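Local coordinates for protein putative Acetyltransferase (Lactobacillus plantarum WCFS1, PDB 3EFA) that probably transfers an acetyl group from acetyl-CoA to an amine substrate, as a putative N-acetyltransferase of the GNAT superfamily, at residues R15-A20 / V50-P55; T60-E65 / T94-W99; H70-G75 / E98-R103; W88-L93 / Q117-L122. All blocks are in the same frame, centred on the assembly; numbering follows the deposited sequence.

Contact 1. Residues R15-A20 / V50-P55; sequences RAAAYA and VLYLQP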
loop_
_atom_site.group_PDB
_atom_site.type_symbol
_atom_site.label_atom_id
_atom_site.label_comp_id
_atom_site.label_asym_id
_atom_site.label_seq_id
_atom_site.Cartn_x
_atom_site.Cartn_y
_atom_site.Cartn_z
ATOM N N ARG A 15 21.056 -9.878 17.352
ATOM C CA ARG A 15 19.669 -10.292 17.493
ATOM C C ARG A 15 19.167 -10.001 18.909
ATOM O O ARG A 15 18.039 -9.514 19.107
ATOM C CB ARG A 15 19.622 -11.796 17.261
ATOM C CG ARG A 15 18.309 -12.354 16.853
ATOM C CD ARG A 15 18.550 -13.628 16.073
ATOM N NE ARG A 15 18.815 -14.775 16.921
ATOM C CZ ARG A 15 19.717 -15.712 16.638
ATOM N NH1 ARG A 15 20.452 -15.624 15.536
ATOM N NH2 ARG A 15 19.899 -16.730 17.471
ATOM N N ALA A 16 20.022 -10.299 19.890
ATOM C CA ALA A 16 19.705 -10.080 21.291
ATOM C C ALA A 16 19.494 -8.596 21.586
ATOM O O ALA A 16 18.532 -8.222 22.253
ATOM C CB ALA A 16 20.817 -10.672 22.210
ATOM N N ALA A 17 20.410 -7.766 21.099
ATOM C CA ALA A 17 20.296 -6.327 21.238
ATOM C C ALA A 17 18.938 -5.802 20.717
ATOM O O ALA A 17 18.263 -4.996 21.381
ATOM C CB ALA A 17 21.466 -5.629 20.506
ATOM N N ALA A 18 18.546 -6.271 19.532
ATOM C CA ALA A 18 17.298 -5.850 18.899
ATOM C C ALA A 18 16.072 -6.301 19.712
ATOM O O ALA A 18 15.138 -5.524 19.888
ATOM C CB ALA A 18 17.219 -6.365 17.490
ATOM N N TYR A 19 16.082 -7.543 20.213
ATOM C CA TYR A 19 14.959 -8.033 21.024
ATOM C C TYR A 19 14.838 -7.254 22.354
ATOM O O TYR A 19 13.734 -6.967 22.825
ATOM C CB TYR A 19 15.092 -9.541 21.328
ATOM C CG TYR A 19 14.913 -10.487 20.155
ATOM C CD1 TYR A 19 14.880 -10.024 18.853
ATOM C CD2 TYR A 19 14.820 -11.858 20.356
ATOM C CE1 TYR A 19 14.732 -10.894 17.781
ATOM C CE2 TYR A 19 14.673 -12.739 19.286
ATOM C CZ TYR A 19 14.630 -12.248 18.001
ATOM O OH TYR A 19 14.487 -13.107 16.923
ATOM N N ALA A 20 15.977 -6.926 22.956
ATOM C CA ALA A 20 15.987 -6.235 24.241
ATOM C C ALA A 20 15.383 -4.844 24.116
ATOM O O ALA A 20 14.589 -4.436 24.969
ATOM C CB ALA A 20 17.439 -6.172 24.855
ATOM N N VAL A 50 21.242 -2.449 14.107
ATOM C CA VAL A 50 21.406 -1.894 15.456
ATOM C C VAL A 50 22.510 -0.827 15.540
ATOM O O VAL A 50 23.634 -1.055 15.068
ATOM C CB VAL A 50 21.686 -3.026 16.512
ATOM C CG1 VAL A 50 21.835 -2.453 17.928
ATOM C CG2 VAL A 50 20.605 -4.083 16.485
ATOM N N LEU A 51 22.191 0.325 16.145
ATOM C CA LEU A 51 23.181 1.389 16.405
ATOM C C LEU A 51 23.681 1.373 17.863
ATOM O O LEU A 51 22.894 1.449 18.809
ATOM C CB LEU A 51 22.625 2.780 16.026
ATOM C CG LEU A 51 23.581 4.002 15.993
ATOM C CD1 LEU A 51 23.138 5.097 14.996
ATOM C CD2 LEU A 51 23.858 4.627 17.396
ATOM N N TYR A 52 24.997 1.270 18.028
ATOM C CA TYR A 52 25.648 1.189 19.349
ATOM C C TYR A 52 26.482 2.454 19.663
ATOM O O TYR A 52 27.279 2.914 18.826
ATOM C CB TYR A 52 26.602 -0.011 19.388
ATOM C CG TYR A 52 25.982 -1.383 19.167
ATOM C CD1 TYR A 52 25.678 -2.214 20.249
ATOM C CD2 TYR A 52 25.736 -1.869 17.876
ATOM C CE1 TYR A 52 25.121 -3.480 20.056
ATOM C CE2 TYR A 52 25.181 -3.140 17.671
ATOM C CZ TYR A 52 24.880 -3.942 18.770
ATOM O OH TYR A 52 24.334 -5.206 18.587
ATOM N N LEU A 53 26.311 3.023 20.854
ATOM C CA LEU A 53 27.222 4.092 21.276
ATOM C C LEU A 53 28.502 3.453 21.789
ATOM O O LEU A 53 29.605 3.918 21.511
ATOM C CB LEU A 53 26.612 4.963 22.365
ATOM C CG LEU A 53 25.532 5.938 21.918
ATOM C CD1 LEU A 53 25.296 6.961 23.014
ATOM C CD2 LEU A 53 25.940 6.625 20.623
ATOM N N GLN A 54 28.330 2.379 22.551
ATOM C CA GLN A 54 29.437 1.554 22.989
ATOM C C GLN A 54 29.028 0.120 22.700
ATOM O O GLN A 54 27.863 -0.139 22.366
ATOM C CB GLN A 54 29.690 1.733 24.486
ATOM C CG GLN A 54 29.723 3.174 24.963
ATOM C CD GLN A 54 29.671 3.273 26.476
ATOM O OE1 GLN A 54 29.726 2.258 27.182
ATOM N NE2 GLN A 54 29.556 4.496 26.986
ATOM N N PRO A 55 29.986 -0.814 22.819
ATOM C CA PRO A 55 29.759 -2.242 22.557
ATOM C C PRO A 55 28.751 -2.855 23.522
ATOM O O PRO A 55 28.133 -3.880 23.205
ATOM C CB PRO A 55 31.146 -2.865 22.776
ATOM C CG PRO A 55 32.113 -1.728 22.555
ATOM C CD PRO A 55 31.410 -0.494 23.036
#
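The ring of Tyr52 meets helix 12-29 obliquely at its phenol end, where OH comes within 3.5 Å of Ala17 CB. On one face, near the rim, the same ring carries Val50 CG1, 3.4 Å above the plane, so the two strand side chains meet the helix side by side. With its CG1 branch trans to the backbone N (chi1 -179°), Val50 splits its methyls between successive alanines: CG1 lies 4.1 Å from Ala17 CB and CG2 lies 4.2 Å from Ala18 CB. This is the helix-on-sheet layer formed by the first long helix of the GNAT fold, whose axis here runs 9.3 Å from that of strand 50-52 and at 93° to it. The helix meets the sheet here through the methyls of small alanines. The adjoining strand 57-66 extends the layer, with Thr61 touching both Ala18 and Val50. One turn back on the helix, Asn14 takes part in a hydrogen bond with Tyr52 OH through its OD1, giving the hydroxyl a polar partner.

Contact 2. Residues T60-E65 / T94-W99; sequences TTLRLE and TAAEEW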
loop_
_atom_site.group_PDB
_atom_site.type_symbol
_atom_site.label_atom_id
_atom_site.label_comp_id
_atom_site.label_asym_id
_atom_site.label_seq_id
_atom_site.Cartn_x
_atom_site.Cartn_y
_atom_site.Cartn_z
ATOM N N THR A 60 19.290 2.235 19.333
ATOM C CA THR A 60 18.188 2.293 18.384
ATOM C C THR A 60 18.283 1.110 17.406
ATOM O O THR A 60 19.381 0.576 17.185
ATOM C CB THR A 60 18.115 3.697 17.680
ATOM O OG1 THR A 60 16.879 3.830 16.966
ATOM C CG2 THR A 60 19.305 3.919 16.733
ATOM N N THR A 61 17.138 0.679 16.864
ATOM C CA THR A 61 17.081 -0.530 16.031
ATOM C C THR A 61 15.950 -0.517 14.998
ATOM O O THR A 61 14.947 0.175 15.162
ATOM C CB THR A 61 16.928 -1.832 16.901
ATOM O OG1 THR A 61 16.972 -2.992 16.059
ATOM C CG2 THR A 61 15.599 -1.837 17.646
ATOM N N LEU A 62 16.126 -1.292 13.937
ATOM C CA LEU A 62 15.038 -1.605 13.003
ATOM C C LEU A 62 15.196 -3.027 12.419
ATOM O O LEU A 62 16.291 -3.600 12.441
ATOM C CB LEU A 62 14.925 -0.539 11.895
ATOM C CG LEU A 62 16.046 -0.339 10.862
ATOM C CD1 LEU A 62 16.020 -1.405 9.762
ATOM C CD2 LEU A 62 15.950 1.058 10.247
ATOM N N ARG A 63 14.101 -3.594 11.916
ATOM C CA ARG A 63 14.120 -4.945 11.358
ATOM C C ARG A 63 14.100 -4.911 9.822
ATOM O O ARG A 63 13.276 -4.213 9.204
ATOM C CB ARG A 63 12.938 -5.780 11.901
ATOM C CG ARG A 63 12.922 -7.269 11.434
ATOM C CD ARG A 63 11.876 -8.135 12.171
ATOM N NE ARG A 63 10.508 -7.937 11.668
ATOM C CZ ARG A 63 9.438 -8.635 12.059
ATOM N NH1 ARG A 63 9.554 -9.604 12.975
ATOM N NH2 ARG A 63 8.243 -8.366 11.524
ATOM N N LEU A 64 15.001 -5.666 9.199
ATOM C CA LEU A 64 15.027 -5.713 7.734
ATOM C C LEU A 64 14.027 -6.748 7.184
ATOM O O LEU A 64 14.117 -7.935 7.506
ATOM C CB LEU A 64 16.464 -5.942 7.231
ATOM C CG LEU A 64 17.353 -4.760 7.680
ATOM C CD1 LEU A 64 18.714 -5.171 8.194
ATOM C CD2 LEU A 64 17.473 -3.667 6.597
ATOM N N GLU A 65 13.060 -6.266 6.392
ATOM C CA GLU A 65 11.978 -7.088 5.838
ATOM C C GLU A 65 11.858 -6.949 4.301
ATOM O O GLU A 65 10.963 -6.253 3.791
ATOM C CB GLU A 65 10.629 -6.746 6.504
ATOM C CG GLU A 65 10.653 -6.705 8.039
ATOM C CD GLU A 65 9.311 -6.305 8.673
ATOM O OE1 GLU A 65 8.281 -6.245 7.953
ATOM O OE2 GLU A 65 9.286 -6.044 9.899
ATOM N N THR A 94 19.073 6.367 7.503
ATOM C CA THR A 94 19.950 6.811 6.410
ATOM C C THR A 94 21.003 5.741 6.085
ATOM O O THR A 94 21.301 5.496 4.918
ATOM C CB THR A 94 20.649 8.163 6.727
ATOM O OG1 THR A 94 19.668 9.197 6.882
ATOM C CG2 THR A 94 21.619 8.564 5.612
ATOM N N ALA A 95 21.544 5.077 7.110
ATOM C CA ALA A 95 22.479 3.974 6.847
ATOM C C ALA A 95 21.809 2.706 6.280
ATOM O O ALA A 95 22.372 2.033 5.420
ATOM C CB ALA A 95 23.325 3.655 8.083
ATOM N N ALA A 96 20.607 2.389 6.744
ATOM C CA ALA A 96 19.890 1.210 6.240
ATOM C C ALA A 96 19.475 1.338 4.764
ATOM O O ALA A 96 19.507 0.346 4.016
ATOM C CB ALA A 96 18.670 0.879 7.133
ATOM N N GLU A 97 19.095 2.550 4.346
ATOM C CA GLU A 97 18.815 2.816 2.926
ATOM C C GLU A 97 20.026 2.511 2.035
ATOM O O GLU A 97 19.900 1.850 1.004
ATOM C CB GLU A 97 18.312 4.259 2.702
ATOM C CG GLU A 97 16.884 4.501 3.222
ATOM C CD GLU A 97 16.395 5.944 3.064
ATOM O OE1 GLU A 97 17.022 6.736 2.328
ATOM O OE2 GLU A 97 15.364 6.286 3.679
ATOM N N GLU A 98 21.200 2.981 2.444
ATOM C CA GLU A 98 22.436 2.730 1.703
ATOM C C GLU A 98 22.792 1.221 1.660
ATOM O O GLU A 98 23.191 0.693 0.615
ATOM C CB GLU A 98 23.577 3.596 2.274
ATOM C CG GLU A 98 24.993 3.195 1.853
ATOM C CD GLU A 98 25.251 3.383 0.360
ATOM O OE1 GLU A 98 24.814 4.410 -0.203
ATOM O OE2 GLU A 98 25.899 2.504 -0.252
ATOM N N TRP A 99 22.613 0.530 2.785
ATOM C CA TRP A 99 22.785 -0.929 2.852
ATOM C C TRP A 99 21.853 -1.660 1.853
ATOM O O TRP A 99 22.283 -2.573 1.148
ATOM C CB TRP A 99 22.554 -1.403 4.292
ATOM C CG TRP A 99 22.822 -2.876 4.572
ATOM C CD1 TRP A 99 24.001 -3.433 4.992
ATOM C CD2 TRP A 99 21.877 -3.952 4.498
ATOM N NE1 TRP A 99 23.853 -4.794 5.156
ATOM C CE2 TRP A 99 22.561 -5.139 4.860
ATOM C CE3 TRP A 99 20.521 -4.034 4.140
ATOM C CZ2 TRP A 99 21.935 -6.385 4.884
ATOM C CZ3 TRP A 99 19.897 -5.277 4.165
ATOM C CH2 TRP A 99 20.602 -6.434 4.532
#
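Helix 88-102, the central helix of the GNAT fold, lies on the sheet here, and strand 57-66 meets it through Leu62 and Leu64, two residues apart on the same face. Leu64 makes the larger contact. Its CD2 reaches the six-membered ring of Trp99, 3.8 Å from CZ3 and 3.9 Å from CE3, while CD1 sits over one face of the indole, 4.2 Å above the plane and toward the rim. With CG opposite the backbone N (chi1 -174°), the Trp99 indole runs on toward the C-terminal end of the helix. Nearer the start of the helix, Leu62 CD2 touches Ala96 CB at 4.1 Å; the leucine holds CG between its backbone N and carbonyl carbon (chi1 66°), a crowded position. Phe8 of strand 5-9 touches both Leu64 and Ala96. Arg63, between the leucines, points to the other side of the sheet, where NE and NH2 grip Glu65 OE2 side-on at 2.9 and 3.0 Å. Both nitrogens reach that oxygen from above one face of the carboxylate, and Arg63 NH1 forms salt bridges with Asp39 and Asp42. The division is sharp: the helix side is joined by apolar packing with no hydrogen bond between the segments, whereas the clustered carboxylates across the sheet would be expected to stabilise the guanidinium charge.

Contact 3. Residues H70-G75 / E98-R103; sequences HVMRFG and EWATQR. With FMT (formic acid), chain B.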
loop_
_atom_site.group_PDB
_atom_site.type_symbol
_atom_site.label_atom_id
_atom_site.label_comp_id
_atom_site.label_asym_id
_atom_site.label_seq_id
_atom_site.Cartn_x
_atom_site.Cartn_y
_atom_site.Cartn_z
ATOM N N HIS A 70 12.015 -5.793 -5.551
ATOM C CA HIS A 70 13.082 -4.864 -5.164
ATOM C C HIS A 70 12.630 -3.767 -4.195
ATOM O O HIS A 70 13.225 -2.693 -4.140
ATOM C CB HIS A 70 13.742 -4.259 -6.410
ATOM C CG HIS A 70 14.305 -5.285 -7.341
ATOM N ND1 HIS A 70 13.700 -5.627 -8.532
ATOM C CD2 HIS A 70 15.406 -6.072 -7.238
ATOM C CE1 HIS A 70 14.411 -6.566 -9.132
ATOM N NE2 HIS A 70 15.451 -6.853 -8.368
ATOM N N VAL A 71 11.579 -4.057 -3.435
ATOM C CA VAL A 71 11.114 -3.180 -2.367
ATOM C C VAL A 71 11.589 -3.692 -0.998
ATOM O O VAL A 71 11.346 -4.851 -0.645
ATOM C CB VAL A 71 9.564 -3.049 -2.377
ATOM C CG1 VAL A 71 9.082 -2.214 -1.194
ATOM C CG2 VAL A 71 9.072 -2.435 -3.709
HETATM N N MSE A 72 12.292 -2.836 -0.250
HETATM C CA MSE A 72 12.709 -3.154 1.117
HETATM C C MSE A 72 11.803 -2.486 2.134
HETATM O O MSE A 72 11.641 -1.269 2.116
HETATM C CB MSE A 72 14.147 -2.715 1.385
HETATM C CG MSE A 72 14.542 -2.839 2.860
HETATM SE SE MSE A 72 14.736 -4.687 3.526
HETATM C CE MSE A 72 16.165 -5.222 2.287
ATOM N N ARG A 73 11.207 -3.277 3.018
ATOM C CA ARG A 73 10.444 -2.701 4.121
ATOM C C ARG A 73 11.305 -2.661 5.395
ATOM O O ARG A 73 11.965 -3.651 5.743
ATOM C CB ARG A 73 9.117 -3.446 4.341
ATOM C CG ARG A 73 8.295 -2.930 5.534
ATOM C CD ARG A 73 7.102 -3.846 5.824
ATOM N NE ARG A 73 6.258 -3.961 4.648
ATOM C CZ ARG A 73 5.244 -4.811 4.505
ATOM N NH1 ARG A 73 4.936 -5.660 5.476
ATOM N NH2 ARG A 73 4.547 -4.812 3.372
ATOM N N PHE A 74 11.330 -1.501 6.050
ATOM C CA PHE A 74 12.006 -1.342 7.338
ATOM C C PHE A 74 10.965 -1.376 8.468
ATOM O O PHE A 74 10.078 -0.520 8.512
ATOM C CB PHE A 74 12.750 -0.007 7.393
ATOM C CG PHE A 74 13.672 0.244 6.221
ATOM C CD1 PHE A 74 14.917 -0.388 6.141
ATOM C CD2 PHE A 74 13.306 1.140 5.211
ATOM C CE1 PHE A 74 15.780 -0.144 5.070
ATOM C CE2 PHE A 74 14.158 1.393 4.130
ATOM C CZ PHE A 74 15.398 0.752 4.056
ATOM N N GLY A 75 11.057 -2.356 9.370
ATOM C CA GLY A 75 10.088 -2.482 10.453
ATOM C C GLY A 75 10.618 -2.574 11.885
ATOM O O GLY A 75 11.831 -2.431 12.134
ATOM N N GLU A 98 21.200 2.981 2.444
ATOM C CA GLU A 98 22.436 2.730 1.703
ATOM C C GLU A 98 22.792 1.221 1.660
ATOM O O GLU A 98 23.191 0.693 0.615
ATOM C CB GLU A 98 23.577 3.596 2.274
ATOM C CG GLU A 98 24.993 3.195 1.853
ATOM C CD GLU A 98 25.251 3.383 0.360
ATOM O OE1 GLU A 98 24.814 4.410 -0.203
ATOM O OE2 GLU A 98 25.899 2.504 -0.252
ATOM N N TRP A 99 22.613 0.530 2.785
ATOM C CA TRP A 99 22.785 -0.929 2.852
ATOM C C TRP A 99 21.853 -1.660 1.853
ATOM O O TRP A 99 22.283 -2.573 1.148
ATOM C CB TRP A 99 22.554 -1.403 4.292
ATOM C CG TRP A 99 22.822 -2.876 4.572
ATOM C CD1 TRP A 99 24.001 -3.433 4.992
ATOM C CD2 TRP A 99 21.877 -3.952 4.498
ATOM N NE1 TRP A 99 23.853 -4.794 5.156
ATOM C CE2 TRP A 99 22.561 -5.139 4.860
ATOM C CE3 TRP A 99 20.521 -4.034 4.140
ATOM C CZ2 TRP A 99 21.935 -6.385 4.884
ATOM C CZ3 TRP A 99 19.897 -5.277 4.165
ATOM C CH2 TRP A 99 20.602 -6.434 4.532
ATOM N N ALA A 100 20.593 -1.235 1.779
ATOM C CA ALA A 100 19.623 -1.834 0.857
ATOM C C ALA A 100 19.923 -1.603 -0.636
ATOM O O ALA A 100 19.816 -2.533 -1.455
ATOM C CB ALA A 100 18.203 -1.358 1.192
ATOM N N THR A 101 20.282 -0.372 -0.995
ATOM C CA THR A 101 20.643 -0.071 -2.383
ATOM C C THR A 101 21.847 -0.893 -2.829
ATOM O O THR A 101 21.935 -1.285 -3.993
ATOM C CB THR A 101 20.941 1.440 -2.627
ATOM O OG1 THR A 101 22.139 1.822 -1.942
ATOM C CG2 THR A 101 19.784 2.310 -2.167
ATOM N N GLN A 102 22.767 -1.157 -1.901
ATOM C CA GLN A 102 23.941 -1.970 -2.203
ATOM C C GLN A 102 23.540 -3.397 -2.567
ATOM O O GLN A 102 24.272 -4.101 -3.260
ATOM C CB GLN A 102 24.918 -1.985 -1.022
ATOM C CG GLN A 102 25.715 -0.696 -0.842
ATOM C CD GLN A 102 26.616 -0.723 0.392
ATOM O OE1 GLN A 102 26.564 -1.656 1.201
ATOM N NE2 GLN A 102 27.445 0.307 0.542
ATOM N N ARG A 103 22.373 -3.823 -2.100
ATOM C CA ARG A 103 21.900 -5.177 -2.379
ATOM C C ARG A 103 20.788 -5.222 -3.447
ATOM O O ARG A 103 20.074 -6.215 -3.573
ATOM C CB ARG A 103 21.475 -5.857 -1.076
ATOM C CG ARG A 103 22.665 -6.236 -0.211
ATOM C CD ARG A 103 22.414 -6.157 1.305
ATOM N NE ARG A 103 23.654 -6.464 2.021
ATOM C CZ ARG A 103 24.628 -5.582 2.248
ATOM N NH1 ARG A 103 24.505 -4.323 1.848
ATOM N NH2 ARG A 103 25.727 -5.954 2.886
HETATM C C FMT B . 1.504 -7.021 4.352
HETATM O O1 FMT B . 2.494 -7.241 3.661
HETATM O O2 FMT B . 1.361 -5.990 5.007
#
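Met72, a selenomethionine in this crystal, faces helix 88-102 from strand 71-79, and the pair are the first strand and the helix of a beta-alpha-beta unit completed by strand 107-113. Its CB meets Ala100 CB at 4.3 Å, and its terminal CE comes to the edge of the Trp99 indole, 4.2 Å from CZ3. The chain starts with CG trans to the backbone N (chi1 171°) and then bends twice, which turns the methyl toward the tryptophan. Phe74 packs alongside: Met72 CG lies 3.7 Å above one face of its ring, near the rim. Phe74 in turn packs on Leu93 and Ala96 of the helix. Arg103 lies over the indole, with Trp99 NE1 3.1 Å above the centre of its guanidinium, two donor groups in contact without a hydrogen bond between them. A bond from Arg103 NH1 to Trp99 O, 2.9 Å long with an angle of 146° at the hydrogen, helps to keep the guanidinium there, and Phe8 stacks on the indole as well. Arg73, the next residue of the strand, leaves the opposite side of the sheet. There its NE pairs with Glu109, and Thr128 of the second subunit packs against it. O1 of a formate, probably from the crystallisation liquor, lies at the guanidinium edge in its plane and accepts from Arg73 NH2 at 3.2 Å, with a weak second bond from NH1.

Contact 4. Residues W88-L93 / Q117-L122; sequences WGRQLL and QRFYEL. With FMT (formic acid), chain C.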
loop_
_atom_site.group_PDB
_atom_site.type_symbol
_atom_site.label_atom_id
_atom_site.label_comp_id
_atom_site.label_asym_id
_atom_site.label_seq_id
_atom_site.Cartn_x
_atom_site.Cartn_y
_atom_site.Cartn_z
ATOM N N TRP A 88 19.198 9.938 16.396
ATOM C CA TRP A 88 19.809 8.620 16.187
ATOM C C TRP A 88 18.993 7.700 15.245
ATOM O O TRP A 88 19.555 7.051 14.351
ATOM C CB TRP A 88 20.135 7.915 17.525
ATOM C CG TRP A 88 21.150 8.657 18.390
ATOM C CD1 TRP A 88 20.914 9.259 19.603
ATOM C CD2 TRP A 88 22.548 8.877 18.103
ATOM N NE1 TRP A 88 22.075 9.830 20.085
ATOM C CE2 TRP A 88 23.088 9.612 19.189
ATOM C CE3 TRP A 88 23.391 8.517 17.045
ATOM C CZ2 TRP A 88 24.438 9.999 19.238
ATOM C CZ3 TRP A 88 24.736 8.898 17.096
ATOM C CH2 TRP A 88 25.245 9.634 18.186
ATOM N N GLY A 89 17.680 7.639 15.444
ATOM C CA GLY A 89 16.833 6.874 14.540
ATOM C C GLY A 89 17.020 7.291 13.083
ATOM O O GLY A 89 17.088 6.452 12.181
ATOM N N ARG A 90 17.121 8.597 12.858
ATOM C CA ARG A 90 17.284 9.149 11.514
ATOM C C ARG A 90 18.621 8.737 10.900
ATOM O O ARG A 90 18.697 8.427 9.705
ATOM C CB ARG A 90 17.140 10.682 11.554
ATOM C CG ARG A 90 16.791 11.335 10.220
ATOM C CD ARG A 90 16.357 12.806 10.379
ATOM N NE ARG A 90 17.275 13.551 11.233
ATOM C CZ ARG A 90 16.926 14.176 12.356
ATOM N NH1 ARG A 90 15.658 14.185 12.750
ATOM N NH2 ARG A 90 17.850 14.809 13.076
ATOM N N GLN A 91 19.669 8.740 11.734
ATOM C CA GLN A 91 21.002 8.276 11.352
ATOM C C GLN A 91 20.994 6.789 10.953
ATOM O O GLN A 91 21.587 6.401 9.939
ATOM C CB GLN A 91 21.978 8.494 12.514
ATOM C CG GLN A 91 23.460 8.501 12.142
ATOM C CD GLN A 91 24.068 9.904 12.140
ATOM O OE1 GLN A 91 23.465 10.853 12.648
ATOM N NE2 GLN A 91 25.269 10.037 11.573
ATOM N N LEU A 92 20.325 5.959 11.752
ATOM C CA LEU A 92 20.198 4.529 11.453
ATOM C C LEU A 92 19.507 4.289 10.105
ATOM O O LEU A 92 19.992 3.505 9.271
ATOM C CB LEU A 92 19.437 3.794 12.572
ATOM C CG LEU A 92 19.340 2.257 12.434
ATOM C CD1 LEU A 92 20.710 1.601 12.186
ATOM C CD2 LEU A 92 18.655 1.599 13.628
ATOM N N LEU A 93 18.382 4.975 9.896
ATOM C CA LEU A 93 17.608 4.816 8.675
ATOM C C LEU A 93 18.399 5.219 7.431
ATOM O O LEU A 93 18.394 4.496 6.422
ATOM C CB LEU A 93 16.301 5.606 8.755
ATOM C CG LEU A 93 15.411 5.553 7.507
ATOM C CD1 LEU A 93 14.928 4.113 7.228
ATOM C CD2 LEU A 93 14.220 6.531 7.625
ATOM N N GLN A 117 3.935 10.634 10.418
ATOM C CA GLN A 117 3.895 10.964 8.997
ATOM C C GLN A 117 4.944 12.025 8.616
ATOM O O GLN A 117 5.744 11.814 7.695
ATOM C CB GLN A 117 2.474 11.374 8.558
ATOM C CG GLN A 117 2.386 11.883 7.119
ATOM C CD GLN A 117 0.951 11.948 6.566
ATOM O OE1 GLN A 117 0.020 11.336 7.107
ATOM N NE2 GLN A 117 0.780 12.678 5.463
ATOM N N ARG A 118 4.949 13.148 9.336
ATOM C CA ARG A 118 5.817 14.280 8.997
ATOM C C ARG A 118 7.291 13.935 9.066
ATOM O O ARG A 118 8.075 14.327 8.196
ATOM C CB ARG A 118 5.546 15.485 9.899
ATOM C CG ARG A 118 6.455 16.680 9.581
ATOM C CD ARG A 118 6.219 17.856 10.531
ATOM N NE ARG A 118 6.916 19.093 10.152
ATOM C CZ ARG A 118 7.156 19.502 8.904
ATOM N NH1 ARG A 118 6.755 18.786 7.859
ATOM N NH2 ARG A 118 7.796 20.650 8.700
ATOM N N PHE A 119 7.664 13.219 10.123
ATOM C CA PHE A 119 9.019 12.710 10.283
ATOM C C PHE A 119 9.482 11.997 9.003
ATOM O O PHE A 119 10.529 12.336 8.443
ATOM C CB PHE A 119 9.072 11.774 11.496
ATOM C CG PHE A 119 10.396 11.083 11.691
ATOM C CD1 PHE A 119 11.461 11.739 12.300
ATOM C CD2 PHE A 119 10.570 9.765 11.289
ATOM C CE1 PHE A 119 12.689 11.093 12.493
ATOM C CE2 PHE A 119 11.782 9.119 11.478
ATOM C CZ PHE A 119 12.847 9.783 12.080
ATOM N N TYR A 120 8.692 11.035 8.523
ATOM C CA TYR A 120 9.086 10.281 7.330
ATOM C C TYR A 120 9.070 11.127 6.052
ATOM O O TYR A 120 9.867 10.886 5.141
ATOM C CB TYR A 120 8.284 8.968 7.188
ATOM C CG TYR A 120 8.697 7.939 8.231
ATOM C CD1 TYR A 120 9.973 7.372 8.208
ATOM C CD2 TYR A 120 7.831 7.558 9.252
ATOM C CE1 TYR A 120 10.371 6.453 9.169
ATOM C CE2 TYR A 120 8.218 6.634 10.217
ATOM C CZ TYR A 120 9.493 6.084 10.170
ATOM O OH TYR A 120 9.891 5.162 11.126
ATOM N N GLU A 121 8.180 12.117 5.993
ATOM C CA GLU A 121 8.173 13.061 4.873
ATOM C C GLU A 121 9.487 13.870 4.802
ATOM O O GLU A 121 10.038 14.070 3.717
ATOM C CB GLU A 121 6.938 13.973 4.918
ATOM C CG GLU A 121 5.634 13.213 4.626
ATOM C CD GLU A 121 4.374 14.069 4.695
ATOM O OE1 GLU A 121 4.383 15.132 5.356
ATOM O OE2 GLU A 121 3.358 13.660 4.094
ATOM N N LEU A 122 9.999 14.313 5.951
ATOM C CA LEU A 122 11.297 14.988 5.974
ATOM C C LEU A 122 12.415 14.087 5.451
ATOM O O LEU A 122 13.392 14.578 4.875
ATOM C CB LEU A 122 11.655 15.484 7.376
ATOM C CG LEU A 122 11.005 16.792 7.829
ATOM C CD1 LEU A 122 11.458 17.120 9.222
ATOM C CD2 LEU A 122 11.325 17.947 6.870
HETATM C C FMT C . 14.504 8.690 17.799
HETATM O O1 FMT C . 15.713 8.525 17.617
HETATM O O2 FMT C . 14.028 9.425 18.668
#
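Leu93 and Tyr120 form the close-packed, buried part of this helix-to-helix contact: Leu93 CD2 meets the edge of the tyrosine ring, 4.1 Å from CE1. The leucine extends toward helix 117-122 because CG lies opposite the backbone N (chi1 178°). Phe119 packs on the ring from within its own helix, presenting its edge so that CD2 lies 3.8 Å above the centre of the Tyr120 face. The outer side is looser. Arg90 NH1 approaches Phe119 CE1 obliquely at 4.3 Å, and Arg90 is exposed. At the start of helix 88-102, O1 of a formate, probably from the crystallisation liquor, accepts from Gly89 N at 3.1 Å, and the formate is also hydrogen-bonded to Gly85 N. Such an anion here is consistent with the site where GNAT enzymes hold the pyrophosphate of acetyl-CoA. Further in, Leu93 touches Tyr125 and Tyr120 rests on Met142 of strand 139-145, while Leu92 faces strands 48-52 and 57-66, placing helix 88-102 on the sheet face with helix 117-122 as its neighbour.

Overall arrangement
Contacts 2, 3 and 4 share helix 88-102, in the order 4, 2, 3 from its start to its end; contact 1 uses helix 12-29 on the other face of the same sheet. Along the chain contact 1 closes before the others open, contacts 2 and 3 end on the same part of the helix, and contact 4 alternates with both. Centres of contacts 2 and 3 are about 8 Å apart, those of contacts 1 and 2 about 13 Å and those of contacts 1 and 3 about 20 Å. Neighbouring strands 48-52, 57-66 and 71-79 link contacts 1 to 3. The result is a GNAT-like sheet between helices, with contact 4 probably bordering the cofactor site.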